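Enolase from the environmental genome shotgun sequencing of the Sargasso Sea (PDB 2QGY) is of unknown function but, as a magnesium-binding member of the enolase superfamily, probably abstracts a proton alpha to a carboxylate in an unidentified acid substrate. Local coordinates at residues Ile67-Leu70 with Phe71-Ile74; Gly231-Ile234 with Ser235-Thr238. One frame throughout, in Å; residues are numbered along the deposited sequence. Where two conformers were deposited one is given.

Interaction 1. Residues Ile67-Leu70 with Phe71-Ile74; sequences IKEL and FREI
Lys68 and Arg72, one helical turn apart, run side by side in the same direction: Lys68 sets out with CG anti to its own nitrogen (chi1 179°) and bends at chi3, which turns CE toward the guanidinium, whereas Arg72 starts beside its nitrogen (chi1 -75°) and then stays extended to NE. Lys68 CE ends over one face of the guanidinium, but its 2.9 Å to Arg72 NH2 is too close for comfortable packing, so the exact placing of the lysine end is doubtful. Both positive groups face Glu379, which forms a salt bridge with Arg72 NE and a long, weak ion pair with Lys68 NZ; this probably offsets their closeness. A second carboxylate comes from Glu69, which brings OE2 to 3.0 Å from Arg72 NH1. The carboxylate and guanidinium planes stand 89° apart and OE2 sits off the guanidinium plane, so this salt bridge is electrostatic and not a directed hydrogen bond. Beneath these side chains run the helical i to i+4 bonds, among them Phe71 N to Ile67 O at 2.8 Å and Ile74 N to Leu70 O at 3.0 Å. Ile74 also rests its CG1 against Leu70 O, 3.3 Å away. The buried residues serve other neighbours: Phe71 lies on Leu13 and Leu16 of strand 13-21, and Leu70 on Phe101 and Ile108 of helix 99-120, while Phe58 of the second subunit packs on Glu69, Leu70 and Glu73. This is the last part of an amphipathic helix, 60-74, packed between sheet and helices in the alpha+beta N-terminal capping domain of the enolase superfamily.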
loop_
_atom_site.group_PDB
_atom_site.type_symbol
_atom_site.label_atom_id
_atom_site.label_comp_id
_atom_site.label_asym_id
_atom_site.label_seq_id
_atom_site.Cartn_x
_atom_site.Cartn_y
_atom_site.Cartn_z
ATOM N N ILE A 67 -11.755 -6.769 -3.698
ATOM C CA ILE A 67 -13.123 -6.499 -3.288
ATOM C C ILE A 67 -13.952 -7.785 -3.299
ATOM O O ILE A 67 -14.705 -8.045 -2.356
ATOM C CB ILE A 67 -13.822 -5.459 -4.238
ATOM C CG1 ILE A 67 -13.145 -4.091 -4.089
ATOM C CG2 ILE A 67 -15.340 -5.346 -3.931
ATOM C CD1 ILE A 67 -13.539 -3.074 -5.180
ATOM N N LYS A 68 -13.831 -8.567 -4.366
ATOM C CA LYS A 68 -14.574 -9.815 -4.472
ATOM C C LYS A 68 -14.226 -10.780 -3.328
ATOM O O LYS A 68 -15.126 -11.398 -2.728
ATOM C CB LYS A 68 -14.317 -10.506 -5.827
ATOM C CG LYS A 68 -15.088 -11.845 -5.956
ATOM C CD LYS A 68 -15.100 -12.402 -7.380
ATOM C CE LYS A 68 -14.128 -13.579 -7.545
ATOM N NZ LYS A 68 -14.244 -14.308 -8.882
ATOM N N GLU A 69 -12.939 -10.893 -3.000
ATOM C CA GLU A 69 -12.553 -11.812 -1.920
ATOM C C GLU A 69 -13.007 -11.359 -0.547
ATOM O O GLU A 69 -13.422 -12.181 0.317
ATOM C CB GLU A 69 -11.050 -12.075 -1.913
ATOM C CG GLU A 69 -10.542 -12.929 -3.080
ATOM C CD GLU A 69 -11.232 -14.296 -3.198
ATOM O OE1 GLU A 69 -11.455 -14.953 -2.159
ATOM O OE2 GLU A 69 -11.539 -14.718 -4.337
ATOM N N LEU A 70 -12.944 -10.046 -0.334
ATOM C CA LEU A 70 -13.439 -9.464 0.904
ATOM C C LEU A 70 -14.947 -9.673 1.006
ATOM O O LEU A 70 -15.466 -10.029 2.056
ATOM C CB LEU A 70 -13.070 -7.994 0.999
ATOM C CG LEU A 70 -11.568 -7.744 1.187
ATOM C CD1 LEU A 70 -11.249 -6.242 1.147
ATOM C CD2 LEU A 70 -11.023 -8.351 2.464
ATOM N N PHE A 71 -15.640 -9.490 -0.109
ATOM C CA PHE A 71 -17.065 -9.659 -0.118
ATOM C C PHE A 71 -17.455 -11.067 0.315
ATOM O O PHE A 71 -18.338 -11.224 1.152
ATOM C CB PHE A 71 -17.631 -9.344 -1.494
ATOM C CG PHE A 71 -19.061 -9.746 -1.661
ATOM C CD1 PHE A 71 -20.078 -8.921 -1.191
ATOM C CD2 PHE A 71 -19.391 -10.936 -2.295
ATOM C CE1 PHE A 71 -21.393 -9.276 -1.342
ATOM C CE2 PHE A 71 -20.722 -11.296 -2.441
ATOM C CZ PHE A 71 -21.708 -10.468 -1.962
ATOM N N ARG A 72 -16.799 -12.072 -0.251
ATOM C CA ARG A 72 -17.082 -13.473 0.065
ATOM C C ARG A 72 -16.896 -13.716 1.553
ATOM O O ARG A 72 -17.730 -14.372 2.202
ATOM C CB ARG A 72 -16.173 -14.404 -0.727
ATOM C CG ARG A 72 -16.532 -14.550 -2.193
ATOM C CD ARG A 72 -15.667 -15.637 -2.838
ATOM N NE ARG A 72 -15.819 -15.656 -4.292
ATOM C CZ ARG A 72 -14.913 -16.138 -5.146
ATOM N NH1 ARG A 72 -13.758 -16.629 -4.709
ATOM N NH2 ARG A 72 -15.159 -16.115 -6.452
ATOM N N GLU A 73 -15.818 -13.174 2.103
ATOM C CA GLU A 73 -15.527 -13.363 3.520
ATOM C C GLU A 73 -16.575 -12.723 4.427
ATOM O O GLU A 73 -16.955 -13.283 5.445
ATOM C CB GLU A 73 -14.116 -12.847 3.841
ATOM C CG GLU A 73 -13.693 -13.013 5.298
ATOM C CD GLU A 73 -13.543 -14.480 5.745
ATOM O OE1 GLU A 73 -13.533 -15.405 4.897
ATOM O OE2 GLU A 73 -13.414 -14.698 6.970
ATOM N N ILE A 74 -17.059 -11.552 4.054
ATOM C CA ILE A 74 -17.998 -10.839 4.909
ATOM C C ILE A 74 -19.475 -11.152 4.648
ATOM O O ILE A 74 -20.319 -10.773 5.455
ATOM C CB ILE A 74 -17.782 -9.319 4.825
ATOM C CG1 ILE A 74 -18.187 -8.815 3.433
ATOM C CG2 ILE A 74 -16.320 -8.987 5.170
ATOM C CD1 ILE A 74 -18.543 -7.347 3.365
#

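Interaction 2. Residues Gly231-Ile234 with Ser235-Thr238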
loop_
_atom_site.group_PDB
_atom_site.type_symbol
_atom_site.label_atom_id
_atom_site.label_comp_id
_atom_site.label_asym_id
_atom_site.label_seq_id
_atom_site.Cartn_x
_atom_site.Cartn_y
_atom_site.Cartn_z
ATOM N N GLY A 231 4.807 12.573 -0.099
ATOM C CA GLY A 231 4.016 12.604 1.138
ATOM C C GLY A 231 4.613 11.760 2.252
ATOM O O GLY A 231 4.298 11.955 3.416
ATOM N N GLU A 232 5.456 10.806 1.889
ATOM C CA GLU A 232 6.126 9.984 2.891
ATOM C C GLU A 232 7.405 10.614 3.432
ATOM O O GLU A 232 7.932 10.166 4.451
ATOM C CB GLU A 232 6.424 8.589 2.359
ATOM C CG GLU A 232 5.169 7.752 2.192
ATOM C CD GLU A 232 5.502 6.326 1.859
ATOM O OE1 GLU A 232 5.812 5.548 2.782
ATOM O OE2 GLU A 232 5.448 5.986 0.668
ATOM N N ASN A 233 7.902 11.635 2.740
ATOM C CA ASN A 233 9.106 12.336 3.204
ATOM C C ASN A 233 8.675 13.464 4.130
ATOM O O ASN A 233 8.634 14.631 3.732
ATOM C CB ASN A 233 9.910 12.894 2.022
ATOM C CG ASN A 233 11.334 13.347 2.435
ATOM O OD1 ASN A 233 11.596 13.630 3.605
ATOM N ND2 ASN A 233 12.241 13.355 1.488
ATOM N N ILE A 234 8.314 13.100 5.352
ATOM C CA ILE A 234 7.723 14.054 6.278
ATOM C C ILE A 234 8.761 15.135 6.622
ATOM O O ILE A 234 8.411 16.324 6.769
ATOM C CB ILE A 234 7.112 13.353 7.536
ATOM C CG1 ILE A 234 6.097 12.274 7.091
ATOM C CG2 ILE A 234 6.436 14.366 8.458
ATOM C CD1 ILE A 234 5.409 11.548 8.233
ATOM N N SER A 235 10.019 14.719 6.727
ATOM C CA SER A 235 11.110 15.665 6.994
ATOM C C SER A 235 11.096 16.807 5.990
ATOM O O SER A 235 11.189 17.984 6.383
ATOM C CB SER A 235 12.457 14.937 6.969
ATOM O OG SER A 235 12.503 14.026 8.050
ATOM N N LEU A 236 10.996 16.476 4.704
ATOM C CA LEU A 236 10.980 17.485 3.633
ATOM C C LEU A 236 9.704 18.300 3.633
ATOM O O LEU A 236 9.728 19.505 3.361
ATOM C CB LEU A 236 11.160 16.846 2.259
ATOM C CG LEU A 236 12.546 16.891 1.638
ATOM C CD1 LEU A 236 13.512 16.005 2.417
ATOM C CD2 LEU A 236 12.473 16.481 0.163
ATOM N N LEU A 237 8.581 17.656 3.946
ATOM C CA LEU A 237 7.314 18.403 4.010
ATOM C C LEU A 237 7.415 19.506 5.056
ATOM O O LEU A 237 7.007 20.665 4.830
ATOM C CB LEU A 237 6.132 17.489 4.370
ATOM C CG LEU A 237 5.406 16.679 3.305
ATOM C CD1 LEU A 237 4.505 15.660 4.026
ATOM C CD2 LEU A 237 4.587 17.592 2.413
ATOM N N THR A 238 7.925 19.145 6.226
ATOM C CA THR A 238 8.062 20.129 7.290
ATOM C C THR A 238 9.010 21.235 6.829
ATOM O O THR A 238 8.728 22.403 7.019
ATOM C CB THR A 238 8.500 19.507 8.625
ATOM O OG1 THR A 238 9.858 19.036 8.521
ATOM C CG2 THR A 238 7.540 18.348 9.041
#
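Asn233 is the N-cap of helix 234-243, which follows strand 224-226 in the beta/alpha-barrel domain, and its side chain closes the first turn by accepting from Leu236 N. With CG anti to the backbone nitrogen (chi1 -167°), the amide reaches forward over that turn and sets OD1 3.1 Å from Leu236 N. The N-H points fairly straight at OD1 (156°), yet the donor lies above the plane of the amide, 59° out of it, and does not use a lone pair. The Leu236 side chain crosses the same amide in one of two conformers, so this packing is uncertain. The main chain supplies the next bonds of the turn, Leu237 N to Asn233 O at 3.0 Å and Thr238 N to Ile234 O at 2.9 Å. Asn233 also centres an inverse gamma turn, through which the loop swings into the helix. Ile234 and Leu237 both cover Leu263 of helix 257-265, and Leu237 further touches Val248 and Thr250 of strand 248-250. At the subunit interface, Ser235 OG is hydrogen-bonded to Glu262 of the second subunit, which also packs on Asn233. One turn deeper, Thr238 donates from OG1 to Ser235 O at 2.7 Å, while its CG2 lies 3.2 Å from Ile234 O.

Overall arrangement
Interactions 1 and 2 belong to different domains: residues 67-74 to the N-terminal capping domain, residues 231-238 to the barrel. Their centres are 35 Å apart and their nearest atoms about 21 Å, so they do not touch. Both nevertheless meet the second subunit, interaction 1 through Phe58 of that chain and interaction 2 through its Glu262 and Arg97, the latter in a salt bridge with Glu232. The magnesium ion is bound by Asp200, Glu226 and Glu252. Glu226 ends strand 224-226, from which the chain continues to interaction 2; Gly231 lies about 11 Å from the magnesium ion and is not one of its ligands.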